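Side-chain contacts in VirX1 (Cyanophage Syn10, PDB 6QGM), which is a cyanophage halogenase of the tryptophan halogenase family that iodinates diverse substrates, probably with the help of a flavin cofactor: residues Ser242-Lys247 and Gly349-Leu354; Lys246-Asp251 and Met405-Ser410; Pro28-Ala33 and Tyr371-Arg376; Ala20-Lys25 and Glu364-Leu369. All coordinates share one frame; numbering follows the deposited sequence.

Contact 1 (Ser242-Lys247 and Gly349-Leu354); sequences SPFSKK and GFIEPL
Phe244 reaches across to Phe350 and Ile351 with one side of its ring, and the path from its CB outward shows how. CB is directed at segment 349-354; CG lies opposite the carbonyl carbon (chi1 -67°), and the CD2-CE2 side of the ring meets the partner. CD2 is the first ring atom to come near, 3.9 Å from Phe350 O. The next atom along, CE2, does most of the touching: Phe244 CE2 is 3.5 Å from Phe350 O and 4.0 Å from Ile351 CG1. The carbonyl oxygen sits at the ring edge, close to the ring plane, where it faces the slightly positive C-H rim and not the electron-rich face. Ile351 approaches at a slant, with its CG1 branch doing the touching.

Both segments run out of a small three-stranded antiparallel sheet, in which strand 331-333 lies between the outer strands 241-243 and the weakly bonded 349-350. The phenyl ring bridges the two outer strands just where they run out into loops. A large flat residue suits this span, since the closest alpha carbons, those of Phe244 and Ile351, are 8.5 Å apart. Just past the strand the chain turns, closed by the bond from Lys247 N to Phe244 O at 3.0 Å. Helix 382-408 covers the pair, its Ser400 touching Phe244 while Ile396 and Phe399 pack on Ile351, whose branched aliphatic side chain touches both the ring and the helix.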
loop_
_atom_site.group_PDB
_atom_site.type_symbol
_atom_site.label_atom_id
_atom_site.label_comp_id
_atom_site.label_asym_id
_atom_site.label_seq_id
_atom_site.Cartn_x
_atom_site.Cartn_y
_atom_site.Cartn_z
ATOM N N SER B 242 -1.561 -25.680 -6.609
ATOM C CA SER B 242 -1.970 -25.136 -5.281
ATOM C C SER B 242 -3.481 -25.266 -5.122
ATOM O O SER B 242 -4.223 -24.542 -5.777
ATOM C CB SER B 242 -1.566 -23.691 -5.101
ATOM O OG SER B 242 -0.173 -23.510 -5.262
ATOM N N PRO B 243 -3.991 -26.156 -4.242
ATOM C CA PRO B 243 -5.433 -26.245 -3.988
ATOM C C PRO B 243 -5.907 -25.059 -3.126
ATOM O O PRO B 243 -5.075 -24.471 -2.474
ATOM C CB PRO B 243 -5.572 -27.592 -3.261
ATOM C CG PRO B 243 -4.276 -27.718 -2.509
ATOM C CD PRO B 243 -3.225 -27.109 -3.424
ATOM N N PHE B 244 -7.207 -24.742 -3.148
ATOM C CA PHE B 244 -7.830 -23.658 -2.344
ATOM C C PHE B 244 -8.459 -24.206 -1.046
ATOM O O PHE B 244 -9.234 -23.444 -0.402
ATOM C CB PHE B 244 -8.915 -22.933 -3.147
ATOM C CG PHE B 244 -8.443 -22.126 -4.335
ATOM C CD1 PHE B 244 -7.326 -21.313 -4.234
ATOM C CD2 PHE B 244 -9.138 -22.149 -5.537
ATOM C CE1 PHE B 244 -6.899 -20.566 -5.319
ATOM C CE2 PHE B 244 -8.707 -21.400 -6.618
ATOM C CZ PHE B 244 -7.587 -20.612 -6.506
ATOM N N SER B 245 -8.143 -25.457 -0.666
ATOM C CA SER B 245 -8.842 -26.243 0.395
ATOM C C SER B 245 -8.728 -25.577 1.774
ATOM O O SER B 245 -9.517 -25.949 2.673
ATOM C CB SER B 245 -8.380 -27.678 0.448
ATOM O OG SER B 245 -6.999 -27.771 0.185
ATOM N N LYS B 246 -7.805 -24.628 1.940
ATOM C CA LYS B 246 -7.643 -23.872 3.206
ATOM C C LYS B 246 -8.771 -22.853 3.403
ATOM O O LYS B 246 -9.010 -22.544 4.577
ATOM C CB LYS B 246 -6.239 -23.262 3.262
ATOM C CG LYS B 246 -5.238 -24.136 4.021
ATOM C CD LYS B 246 -3.880 -24.414 3.377
ATOM C CE LYS B 246 -3.369 -25.754 3.858
ATOM N NZ LYS B 246 -1.905 -25.878 3.659
ATOM N N LYS B 247 -9.454 -22.381 2.348
ATOM C CA LYS B 247 -10.592 -21.411 2.491
ATOM C C LYS B 247 -11.876 -21.909 1.799
ATOM O O LYS B 247 -12.991 -21.417 2.166
ATOM C CB LYS B 247 -10.207 -20.023 1.967
ATOM C CG LYS B 247 -9.649 -20.008 0.552
ATOM C CD LYS B 247 -9.027 -18.702 0.187
ATOM C CE LYS B 247 -8.729 -18.642 -1.283
ATOM N NZ LYS B 247 -8.073 -17.363 -1.622
ATOM N N GLY B 349 -6.453 -23.208 -13.879
ATOM C CA GLY B 349 -7.139 -22.900 -12.602
ATOM C C GLY B 349 -8.647 -23.023 -12.707
ATOM O O GLY B 349 -9.193 -23.084 -13.841
ATOM N N PHE B 350 -9.306 -23.075 -11.554
ATOM C CA PHE B 350 -10.773 -23.216 -11.434
ATOM C C PHE B 350 -11.185 -22.751 -10.034
ATOM O O PHE B 350 -10.555 -23.168 -9.047
ATOM C CB PHE B 350 -11.165 -24.666 -11.748
ATOM C CG PHE B 350 -12.603 -25.013 -11.463
ATOM C CD1 PHE B 350 -13.011 -25.369 -10.190
ATOM C CD2 PHE B 350 -13.559 -24.970 -12.468
ATOM C CE1 PHE B 350 -14.338 -25.692 -9.934
ATOM C CE2 PHE B 350 -14.884 -25.282 -12.204
ATOM C CZ PHE B 350 -15.265 -25.651 -10.945
ATOM N N ILE B 351 -12.199 -21.895 -9.958
ATOM C CA ILE B 351 -12.987 -21.606 -8.726
ATOM C C ILE B 351 -14.382 -22.181 -8.950
ATOM O O ILE B 351 -14.899 -22.023 -10.049
ATOM C CB ILE B 351 -13.030 -20.096 -8.425
ATOM C CG1 ILE B 351 -11.643 -19.464 -8.496
ATOM C CG2 ILE B 351 -13.708 -19.818 -7.092
ATOM C CD1 ILE B 351 -11.661 -17.982 -8.759
ATOM N N GLU B 352 -14.956 -22.863 -7.960
ATOM C CA GLU B 352 -16.361 -23.333 -8.045
ATOM C C GLU B 352 -17.188 -22.137 -8.504
ATOM O O GLU B 352 -16.932 -21.013 -8.064
ATOM C CB GLU B 352 -16.815 -23.906 -6.707
ATOM C CG GLU B 352 -16.816 -22.905 -5.548
ATOM C CD GLU B 352 -17.357 -23.503 -4.268
ATOM O OE1 GLU B 352 -18.105 -24.481 -4.384
ATOM O OE2 GLU B 352 -16.978 -23.074 -3.186
ATOM N N PRO B 353 -18.168 -22.320 -9.417
ATOM C CA PRO B 353 -18.822 -21.183 -10.093
ATOM C C PRO B 353 -19.903 -20.455 -9.276
ATOM O O PRO B 353 -20.925 -20.137 -9.817
ATOM C CB PRO B 353 -19.422 -21.845 -11.333
ATOM C CG PRO B 353 -19.823 -23.221 -10.799
ATOM C CD PRO B 353 -18.712 -23.618 -9.838
ATOM N N LEU B 354 -19.639 -20.190 -8.000
ATOM C CA LEU B 354 -20.559 -19.458 -7.085
ATOM C C LEU B 354 -20.632 -17.982 -7.514
ATOM O O LEU B 354 -21.667 -17.339 -7.249
ATOM C CB LEU B 354 -20.052 -19.596 -5.643
ATOM C CG LEU B 354 -20.980 -19.025 -4.576
ATOM C CD1 LEU B 354 -22.327 -19.717 -4.599
ATOM C CD2 LEU B 354 -20.363 -19.137 -3.193
#

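Contact 2 (Lys246-Asp251 and Met405-Ser410)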
loop_
_atom_site.group_PDB
_atom_site.type_symbol
_atom_site.label_atom_id
_atom_site.label_comp_id
_atom_site.label_asym_id
_atom_site.label_seq_id
_atom_site.Cartn_x
_atom_site.Cartn_y
_atom_site.Cartn_z
ATOM N N LYS B 246 -7.805 -24.628 1.940
ATOM C CA LYS B 246 -7.643 -23.872 3.206
ATOM C C LYS B 246 -8.771 -22.853 3.403
ATOM O O LYS B 246 -9.010 -22.544 4.577
ATOM C CB LYS B 246 -6.239 -23.262 3.262
ATOM C CG LYS B 246 -5.238 -24.136 4.021
ATOM C CD LYS B 246 -3.880 -24.414 3.377
ATOM C CE LYS B 246 -3.369 -25.754 3.858
ATOM N NZ LYS B 246 -1.905 -25.878 3.659
ATOM N N LYS B 247 -9.454 -22.381 2.348
ATOM C CA LYS B 247 -10.592 -21.411 2.491
ATOM C C LYS B 247 -11.876 -21.909 1.799
ATOM O O LYS B 247 -12.991 -21.417 2.166
ATOM C CB LYS B 247 -10.207 -20.023 1.967
ATOM C CG LYS B 247 -9.649 -20.008 0.552
ATOM C CD LYS B 247 -9.027 -18.702 0.187
ATOM C CE LYS B 247 -8.729 -18.642 -1.283
ATOM N NZ LYS B 247 -8.073 -17.363 -1.622
ATOM N N LEU B 248 -11.755 -22.807 0.822
ATOM C CA LEU B 248 -12.907 -23.383 0.091
ATOM C C LEU B 248 -12.872 -24.906 0.245
ATOM O O LEU B 248 -11.904 -25.524 -0.226
ATOM C CB LEU B 248 -12.828 -22.951 -1.379
ATOM C CG LEU B 248 -12.965 -21.459 -1.631
ATOM C CD1 LEU B 248 -12.529 -21.111 -3.047
ATOM C CD2 LEU B 248 -14.399 -21.009 -1.381
ATOM N N ALA B 249 -13.913 -25.473 0.852
ATOM C CA ALA B 249 -13.983 -26.899 1.244
ATOM C C ALA B 249 -14.432 -27.774 0.067
ATOM O O ALA B 249 -14.236 -28.986 0.147
ATOM C CB ALA B 249 -14.906 -27.040 2.425
ATOM N N ASN B 250 -15.017 -27.192 -0.975
ATOM C CA ASN B 250 -15.698 -27.949 -2.060
ATOM C C ASN B 250 -14.646 -28.515 -3.018
ATOM O O ASN B 250 -13.882 -27.750 -3.577
ATOM C CB ASN B 250 -16.781 -27.089 -2.731
ATOM C CG ASN B 250 -17.895 -26.733 -1.771
ATOM O OD1 ASN B 250 -18.081 -27.419 -0.775
ATOM N ND2 ASN B 250 -18.644 -25.678 -2.065
ATOM N N ASP B 251 -14.606 -29.835 -3.161
ATOM C CA ASP B 251 -13.583 -30.567 -3.957
ATOM C C ASP B 251 -14.257 -31.523 -4.948
ATOM O O ASP B 251 -13.527 -32.169 -5.719
ATOM C CB ASP B 251 -12.643 -31.315 -3.017
ATOM C CG ASP B 251 -13.369 -32.282 -2.099
ATOM O OD1 ASP B 251 -14.589 -32.081 -1.882
ATOM O OD2 ASP B 251 -12.713 -33.208 -1.594
ATOM N N MET B 405 -15.764 -15.495 0.955
ATOM C CA MET B 405 -16.520 -14.538 1.802
ATOM C C MET B 405 -18.013 -14.889 1.827
ATOM O O MET B 405 -18.651 -14.607 2.849
ATOM C CB MET B 405 -16.327 -13.103 1.311
ATOM C CG MET B 405 -14.990 -12.519 1.695
ATOM S SD MET B 405 -14.846 -10.766 1.357
ATOM C CE MET B 405 -13.177 -10.446 1.924
ATOM N N HIS B 406 -18.542 -15.496 0.761
ATOM C CA HIS B 406 -19.959 -15.958 0.663
ATOM C C HIS B 406 -20.272 -16.982 1.761
ATOM O O HIS B 406 -21.429 -17.021 2.219
ATOM C CB HIS B 406 -20.258 -16.595 -0.702
ATOM C CG HIS B 406 -20.180 -15.658 -1.860
ATOM N ND1 HIS B 406 -19.042 -14.945 -2.160
ATOM C CD2 HIS B 406 -21.072 -15.349 -2.815
ATOM C CE1 HIS B 406 -19.252 -14.209 -3.237
ATOM N NE2 HIS B 406 -20.489 -14.445 -3.657
ATOM N N TYR B 407 -19.287 -17.802 2.126
ATOM C CA TYR B 407 -19.402 -18.857 3.162
ATOM C C TYR B 407 -19.122 -18.243 4.535
ATOM O O TYR B 407 -19.902 -18.453 5.471
ATOM C CB TYR B 407 -18.426 -20.007 2.878
ATOM C CG TYR B 407 -18.677 -20.783 1.608
ATOM C CD1 TYR B 407 -19.661 -21.746 1.551
ATOM C CD2 TYR B 407 -17.906 -20.578 0.476
ATOM C CE1 TYR B 407 -19.900 -22.478 0.400
ATOM C CE2 TYR B 407 -18.127 -21.289 -0.688
ATOM C CZ TYR B 407 -19.131 -22.246 -0.727
ATOM O OH TYR B 407 -19.359 -22.970 -1.864
ATOM N N ALA B 408 -18.024 -17.495 4.629
ATOM C CA ALA B 408 -17.404 -17.036 5.888
ATOM C C ALA B 408 -18.407 -16.255 6.744
ATOM O O ALA B 408 -18.356 -16.388 7.987
ATOM C CB ALA B 408 -16.202 -16.185 5.561
ATOM N N TYR B 409 -19.272 -15.465 6.097
ATOM C CA TYR B 409 -20.171 -14.480 6.750
ATOM C C TYR B 409 -21.594 -15.028 6.882
ATOM O O TYR B 409 -22.426 -14.312 7.435
ATOM C CB TYR B 409 -20.109 -13.162 5.984
ATOM C CG TYR B 409 -18.811 -12.435 6.192
ATOM C CD1 TYR B 409 -18.550 -11.805 7.398
ATOM C CD2 TYR B 409 -17.833 -12.401 5.211
ATOM C CE1 TYR B 409 -17.370 -11.114 7.617
ATOM C CE2 TYR B 409 -16.631 -11.748 5.422
ATOM C CZ TYR B 409 -16.400 -11.115 6.636
ATOM O OH TYR B 409 -15.210 -10.505 6.871
ATOM N N SER B 410 -21.857 -16.254 6.419
ATOM C CA SER B 410 -23.186 -16.903 6.555
ATOM C C SER B 410 -23.547 -17.023 8.036
ATOM O O SER B 410 -22.618 -17.062 8.882
ATOM C CB SER B 410 -23.227 -18.237 5.886
ATOM O OG SER B 410 -24.464 -18.882 6.149
#
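Tyr407, Leu248 and Asn250 make this contact, and Tyr407 occupies the middle of a segment that closes a long helix. Met405 and His406 come first, on the last turns of helix 382-408; their side chains serve other neighbours, Met405 packing on Trp442 and His406 bonding to Glu355.

Tyr407 then points at the loop 246-251, its ring carried out beside the backbone N by a chi1 of -64°. One methyl, Leu248 CD2, meets the ring obliquely, 3.8 Å from Tyr407 CE2, with the two side chains nearly perpendicular. Farther out, Asn250 ND2 comes to 2.8 Å from Tyr407 OH, yet the angle is too poor for a hydrogen bond, and the amide plane stands 81° to the ring. Both groups share a partner, which probably explains their closeness: Glu352 OE1 is bonded to Asn250 ND2 and OE2 to Tyr407 OH. A tyrosine suits the place because it offers both an apolar flank for leucine and a hydroxyl for the buried carboxylate.

After Ala408 the helix unwinds. The bond from Tyr409 N to Met405 O is weak, at 3.4 Å, and Ser410 N turns instead to Tyr407 O, at 3.1 Å. Tyr409 O accepts from Arg376 of a second subunit. This is a helix C-terminus packed on the loop joining strands 241-243 and 252-258 around a buried carboxylate, within the tryptophan halogenase fold.

Contact 3 (Pro28-Ala33 and Tyr371-Arg376)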
loop_
_atom_site.group_PDB
_atom_site.type_symbol
_atom_site.label_atom_id
_atom_site.label_comp_id
_atom_site.label_asym_id
_atom_site.label_seq_id
_atom_site.Cartn_x
_atom_site.Cartn_y
_atom_site.Cartn_z
ATOM N N PRO B 28 -3.759 -11.968 -36.628
ATOM C CA PRO B 28 -3.769 -12.550 -37.976
ATOM C C PRO B 28 -2.388 -13.034 -38.448
ATOM O O PRO B 28 -2.346 -13.890 -39.297
ATOM C CB PRO B 28 -4.233 -11.401 -38.880
ATOM C CG PRO B 28 -4.896 -10.417 -37.939
ATOM C CD PRO B 28 -4.156 -10.552 -36.630
ATOM N N GLN B 29 -1.308 -12.470 -37.896
ATOM C CA GLN B 29 0.104 -12.841 -38.211
ATOM C C GLN B 29 0.371 -14.308 -37.821
ATOM O O GLN B 29 1.291 -14.900 -38.412
ATOM C CB GLN B 29 1.097 -11.870 -37.546
ATOM C CG GLN B 29 1.323 -12.056 -36.047
ATOM C CD GLN B 29 0.373 -11.275 -35.162
ATOM O OE1 GLN B 29 -0.792 -11.047 -35.505
ATOM N NE2 GLN B 29 0.857 -10.870 -33.989
ATOM N N LEU B 30 -0.385 -14.878 -36.870
ATOM C CA LEU B 30 -0.155 -16.255 -36.347
ATOM C C LEU B 30 -0.667 -17.305 -37.341
ATOM O O LEU B 30 -1.762 -17.112 -37.902
ATOM C CB LEU B 30 -0.878 -16.446 -35.011
ATOM C CG LEU B 30 -0.351 -15.637 -33.829
ATOM C CD1 LEU B 30 -1.121 -16.009 -32.569
ATOM C CD2 LEU B 30 1.152 -15.864 -33.629
ATOM N N GLU B 31 0.108 -18.374 -37.510
ATOM C CA GLU B 31 -0.339 -19.699 -38.008
ATOM C C GLU B 31 -0.892 -20.451 -36.795
ATOM O O GLU B 31 -0.161 -20.549 -35.788
ATOM C CB GLU B 31 0.827 -20.483 -38.624
ATOM C CG GLU B 31 1.785 -19.645 -39.456
ATOM C CD GLU B 31 3.101 -20.344 -39.751
ATOM O OE1 GLU B 31 3.781 -20.759 -38.796
ATOM O OE2 GLU B 31 3.441 -20.485 -40.942
ATOM N N ILE B 32 -2.134 -20.942 -36.860
ATOM C CA ILE B 32 -2.819 -21.596 -35.707
ATOM C C ILE B 32 -3.306 -22.985 -36.113
ATOM O O ILE B 32 -3.910 -23.107 -37.202
ATOM C CB ILE B 32 -3.982 -20.725 -35.196
ATOM C CG1 ILE B 32 -3.524 -19.295 -34.897
ATOM C CG2 ILE B 32 -4.652 -21.380 -33.989
ATOM C CD1 ILE B 32 -4.664 -18.324 -34.762
ATOM N N ALA B 33 -3.063 -23.981 -35.257
ATOM C CA ALA B 33 -3.663 -25.330 -35.354
ATOM C C ALA B 33 -4.354 -25.647 -34.028
ATOM O O ALA B 33 -3.851 -25.185 -32.966
ATOM C CB ALA B 33 -2.611 -26.347 -35.691
ATOM N N TYR B 371 -2.836 -9.704 -25.969
ATOM C CA TYR B 371 -2.209 -8.413 -25.590
ATOM C C TYR B 371 -0.701 -8.499 -25.838
ATOM O O TYR B 371 -0.156 -7.608 -26.506
ATOM C CB TYR B 371 -2.557 -8.051 -24.144
ATOM C CG TYR B 371 -1.860 -6.814 -23.645
ATOM C CD1 TYR B 371 -2.410 -5.563 -23.849
ATOM C CD2 TYR B 371 -0.648 -6.888 -22.984
ATOM C CE1 TYR B 371 -1.786 -4.411 -23.400
ATOM C CE2 TYR B 371 0.008 -5.751 -22.555
ATOM C CZ TYR B 371 -0.563 -4.506 -22.761
ATOM O OH TYR B 371 0.076 -3.377 -22.331
ATOM N N LEU B 372 -0.049 -9.558 -25.348
ATOM C CA LEU B 372 1.423 -9.739 -25.467
ATOM C C LEU B 372 1.819 -10.039 -26.920
ATOM O O LEU B 372 2.862 -9.531 -27.374
ATOM C CB LEU B 372 1.860 -10.865 -24.521
ATOM C CG LEU B 372 1.834 -10.525 -23.032
ATOM C CD1 LEU B 372 2.363 -11.677 -22.216
ATOM C CD2 LEU B 372 2.642 -9.272 -22.728
ATOM N N ILE B 373 1.052 -10.860 -27.627
ATOM C CA ILE B 373 1.397 -11.278 -29.019
ATOM C C ILE B 373 1.271 -10.067 -29.964
ATOM O O ILE B 373 2.100 -9.977 -30.884
ATOM C CB ILE B 373 0.538 -12.488 -29.438
ATOM C CG1 ILE B 373 1.002 -13.748 -28.694
ATOM C CG2 ILE B 373 0.550 -12.669 -30.947
ATOM C CD1 ILE B 373 0.148 -14.973 -28.946
ATOM N N ASN B 374 0.314 -9.159 -29.728
ATOM C CA ASN B 374 0.092 -7.960 -30.585
ATOM C C ASN B 374 1.024 -6.815 -30.185
ATOM O O ASN B 374 1.019 -5.783 -30.868
ATOM C CB ASN B 374 -1.362 -7.482 -30.559
ATOM C CG ASN B 374 -2.278 -8.460 -31.254
ATOM O OD1 ASN B 374 -1.811 -9.336 -31.983
ATOM N ND2 ASN B 374 -3.568 -8.335 -31.009
ATOM N N GLN B 375 1.843 -7.012 -29.156
ATOM C CA GLN B 375 2.769 -5.979 -28.638
ATOM C C GLN B 375 3.899 -5.769 -29.664
ATOM O O GLN B 375 3.987 -4.657 -30.192
ATOM C CB GLN B 375 3.191 -6.411 -27.231
ATOM C CG GLN B 375 3.729 -5.290 -26.366
ATOM C CD GLN B 375 2.714 -4.248 -25.959
ATOM O OE1 GLN B 375 2.691 -3.163 -26.522
ATOM N NE2 GLN B 375 1.896 -4.539 -24.958
ATOM N N ARG B 376 4.715 -6.787 -29.972
ATOM C CA ARG B 376 5.843 -6.661 -30.945
ATOM C C ARG B 376 5.880 -7.868 -31.886
ATOM O O ARG B 376 6.881 -8.590 -31.928
ATOM C CB ARG B 376 7.171 -6.448 -30.212
ATOM C CG ARG B 376 7.196 -5.200 -29.338
ATOM C CD ARG B 376 8.448 -5.057 -28.526
ATOM N NE ARG B 376 8.480 -5.919 -27.349
ATOM C CZ ARG B 376 9.464 -5.920 -26.466
ATOM N NH1 ARG B 376 10.485 -5.078 -26.583
ATOM N NH2 ARG B 376 9.407 -6.746 -25.436
#
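Gln29 NE2 is the polar atom on which several groups converge, though loosely: it lies 3.5 Å from Ile373 O at an angle too poor for a hydrogen bond, and 3.7 Å from Asn374 OD1. The same nitrogen rests on a methyl, with Ile373 CG2 also 3.5 Å away. A bend at chi2 (-89°) folds the glutamine over the end of the helix, and its amide plane is tilted 33° from that of Asn374. Long and flexible, glutamine suits this partly exposed edge. Asn374 is held by a hydrogen bond from its ND2 to Leu26 O.

Beneath the amides the contact turns apolar. Leu30 CD1 meets Ile373 CD1 at 4.0 Å, the two branched chains lying roughly crosswise.

Leu30, just before strand 31-36, also packs on Val7 of strand 6-10 and Leu23 of helix 14-26, which places the end of helix 360-373 beside these elements, while Gln375 and Arg376 bond to a third subunit.

Contact 4 (Ala20-Lys25 and Glu364-Leu369)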
loop_
_atom_site.group_PDB
_atom_site.type_symbol
_atom_site.label_atom_id
_atom_site.label_comp_id
_atom_site.label_asym_id
_atom_site.label_seq_id
_atom_site.Cartn_x
_atom_site.Cartn_y
_atom_site.Cartn_z
ATOM N N ALA B 20 -8.707 -20.304 -30.205
ATOM C CA ALA B 20 -8.512 -20.377 -31.674
ATOM C C ALA B 20 -9.157 -19.159 -32.356
ATOM O O ALA B 20 -8.473 -18.520 -33.170
ATOM C CB ALA B 20 -9.061 -21.676 -32.221
ATOM N N ALA B 21 -10.415 -18.845 -32.028
ATOM C CA ALA B 21 -11.203 -17.734 -32.619
ATOM C C ALA B 21 -10.507 -16.396 -32.343
ATOM O O ALA B 21 -10.205 -15.676 -33.314
ATOM C CB ALA B 21 -12.606 -17.736 -32.073
ATOM N N ALA B 22 -10.251 -16.090 -31.063
ATOM C CA ALA B 22 -9.580 -14.850 -30.591
ATOM C C ALA B 22 -8.249 -14.654 -31.321
ATOM O O ALA B 22 -8.060 -13.590 -31.923
ATOM C CB ALA B 22 -9.369 -14.904 -29.103
ATOM N N LEU B 23 -7.367 -15.653 -31.275
ATOM C CA LEU B 23 -6.021 -15.596 -31.904
ATOM C C LEU B 23 -6.171 -15.409 -33.419
ATOM O O LEU B 23 -5.465 -14.546 -33.970
ATOM C CB LEU B 23 -5.239 -16.868 -31.554
ATOM C CG LEU B 23 -4.725 -16.944 -30.107
ATOM C CD1 LEU B 23 -3.856 -18.180 -29.877
ATOM C CD2 LEU B 23 -3.945 -15.699 -29.716
ATOM N N SER B 24 -7.061 -16.168 -34.070
ATOM C CA SER B 24 -7.246 -16.144 -35.550
ATOM C C SER B 24 -7.696 -14.743 -36.010
ATOM O O SER B 24 -7.263 -14.306 -37.094
ATOM C CB SER B 24 -8.203 -17.218 -36.011
ATOM O OG SER B 24 -9.547 -16.866 -35.720
ATOM N N LYS B 25 -8.512 -14.059 -35.202
ATOM C CA LYS B 25 -9.137 -12.754 -35.540
ATOM C C LYS B 25 -8.228 -11.601 -35.086
ATOM O O LYS B 25 -7.983 -10.709 -35.916
ATOM C CB LYS B 25 -10.536 -12.657 -34.926
ATOM C CG LYS B 25 -11.253 -11.341 -35.171
ATOM C CD LYS B 25 -12.742 -11.461 -35.331
ATOM C CE LYS B 25 -13.415 -10.123 -35.591
ATOM N NZ LYS B 25 -13.149 -9.142 -34.507
ATOM N N GLU B 364 -9.748 -14.168 -19.636
ATOM C CA GLU B 364 -8.676 -13.332 -19.050
ATOM C C GLU B 364 -7.338 -13.751 -19.659
ATOM O O GLU B 364 -6.633 -12.882 -20.204
ATOM C CB GLU B 364 -8.686 -13.439 -17.522
ATOM C CG GLU B 364 -7.458 -12.859 -16.839
ATOM C CD GLU B 364 -7.359 -11.345 -16.791
ATOM O OE1 GLU B 364 -8.326 -10.630 -17.217
ATOM O OE2 GLU B 364 -6.318 -10.877 -16.318
ATOM N N ASN B 365 -6.997 -15.032 -19.589
ATOM C CA ASN B 365 -5.714 -15.557 -20.133
ATOM C C ASN B 365 -5.671 -15.347 -21.653
ATOM O O ASN B 365 -4.586 -15.030 -22.159
ATOM C CB ASN B 365 -5.459 -17.004 -19.717
ATOM C CG ASN B 365 -4.964 -17.087 -18.284
ATOM O OD1 ASN B 365 -5.014 -16.095 -17.558
ATOM N ND2 ASN B 365 -4.486 -18.252 -17.870
ATOM N N ILE B 366 -6.799 -15.487 -22.354
ATOM C CA ILE B 366 -6.860 -15.296 -23.831
ATOM C C ILE B 366 -6.531 -13.834 -24.137
ATOM O O ILE B 366 -5.647 -13.600 -24.978
ATOM C CB ILE B 366 -8.216 -15.732 -24.421
ATOM C CG1 ILE B 366 -8.406 -17.251 -24.335
ATOM C CG2 ILE B 366 -8.351 -15.231 -25.854
ATOM C CD1 ILE B 366 -9.786 -17.739 -24.684
ATOM N N GLU B 367 -7.202 -12.894 -23.463
ATOM C CA GLU B 367 -7.029 -11.429 -23.689
ATOM C C GLU B 367 -5.600 -11.010 -23.326
ATOM O O GLU B 367 -5.025 -10.214 -24.087
ATOM C CB GLU B 367 -8.128 -10.616 -23.021
ATOM C CG GLU B 367 -8.154 -10.578 -21.519
ATOM C CD GLU B 367 -9.443 -10.000 -20.922
ATOM O OE1 GLU B 367 -10.518 -10.073 -21.598
ATOM O OE2 GLU B 367 -9.377 -9.483 -19.760
ATOM N N ASN B 368 -5.031 -11.572 -22.260
ATOM C CA ASN B 368 -3.634 -11.297 -21.809
ATOM C C ASN B 368 -2.612 -11.868 -22.809
ATOM O O ASN B 368 -1.543 -11.243 -23.005
ATOM C CB ASN B 368 -3.386 -11.802 -20.387
ATOM C CG ASN B 368 -4.165 -11.045 -19.342
ATOM O OD1 ASN B 368 -4.784 -10.028 -19.643
ATOM N ND2 ASN B 368 -4.148 -11.541 -18.115
ATOM N N LEU B 369 -2.922 -12.998 -23.437
ATOM C CA LEU B 369 -2.057 -13.616 -24.476
ATOM C C LEU B 369 -2.103 -12.769 -25.752
ATOM O O LEU B 369 -1.018 -12.470 -26.293
ATOM C CB LEU B 369 -2.541 -15.041 -24.747
ATOM C CG LEU B 369 -1.632 -15.861 -25.651
ATOM C CD1 LEU B 369 -0.229 -15.940 -25.054
ATOM C CD2 LEU B 369 -2.236 -17.241 -25.878
#
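Ala22 and Leu23 face Ile366 and Leu369 across two helices, and everything that passes between them is apolar. The methyl of Ala22 is directed toward the partner helix, where its CB meets Ile366 CG2 at 3.4 Å. In Ile366 CG2 lies opposite the backbone N and CG1 opposite the carbonyl carbon (chi1 -68°), and it is CG2 that meets Ala22. A small residue suits the point of closest approach: the alpha carbons of Ala22 and Ile366 are only 7.3 Å apart. Next to them, Leu23 and Leu369 span a wider gap, with Leu23 CD1 4.4 Å from Leu369 CD2.

Strand 6-10 leads into helix 14-26 through a turn with the glycine pattern Gly11, Gly13, Gly16, the last of them inside the helix, which is consistent with the first beta-alpha unit of a Rossmann-type nucleotide-binding fold; helix 360-373 packs against it. Leu23 and Ser24 touch Ile32 of the next strand.

Between the two segments there are no polar bonds; two side-chain bonds lie within single helices. Ser24 OG gives its proton to Ala21 O at 2.8 Å, tilted 27° from the carbonyl plane, and the same oxygen also accepts from Lys25 N at 3.0 Å. The side-chain amide of Asn184 is a further partner of this buried hydroxyl. On the other helix Asn368 ND2 donates to Glu364 OE2 at 2.9 Å, from above the carboxylate, 61° out of its plane; residues four apart stand on one flank, where Thr391 and Gln395 of helix 382-408 meet Glu364.

Overall arrangement
Contacts 1 and 2 share Lys246 and Lys247 and lie about 9 Å apart by their centres, joined by Glu352, which reaches from contact 1 to both polar residues of contact 2. Contacts 3 and 4 form a second pair, also about 9 Å apart, both using helix 360-373 and meeting through Leu23, Leu30 and Ile32. The pairs do not touch: the centres of contacts 2 and 3 are 39 Å apart, although contacts 1 and 4 approach to about 7 Å at their nearest atoms. Contacts 1, 2 and 4 are buried, whereas contact 3 is partly exposed. Chemistry follows place: an aromatic ring against a carbonyl in 1, polar groups round a carboxylate in 2, plain aliphatic contact in 4, and loose amides above aliphatics in 3.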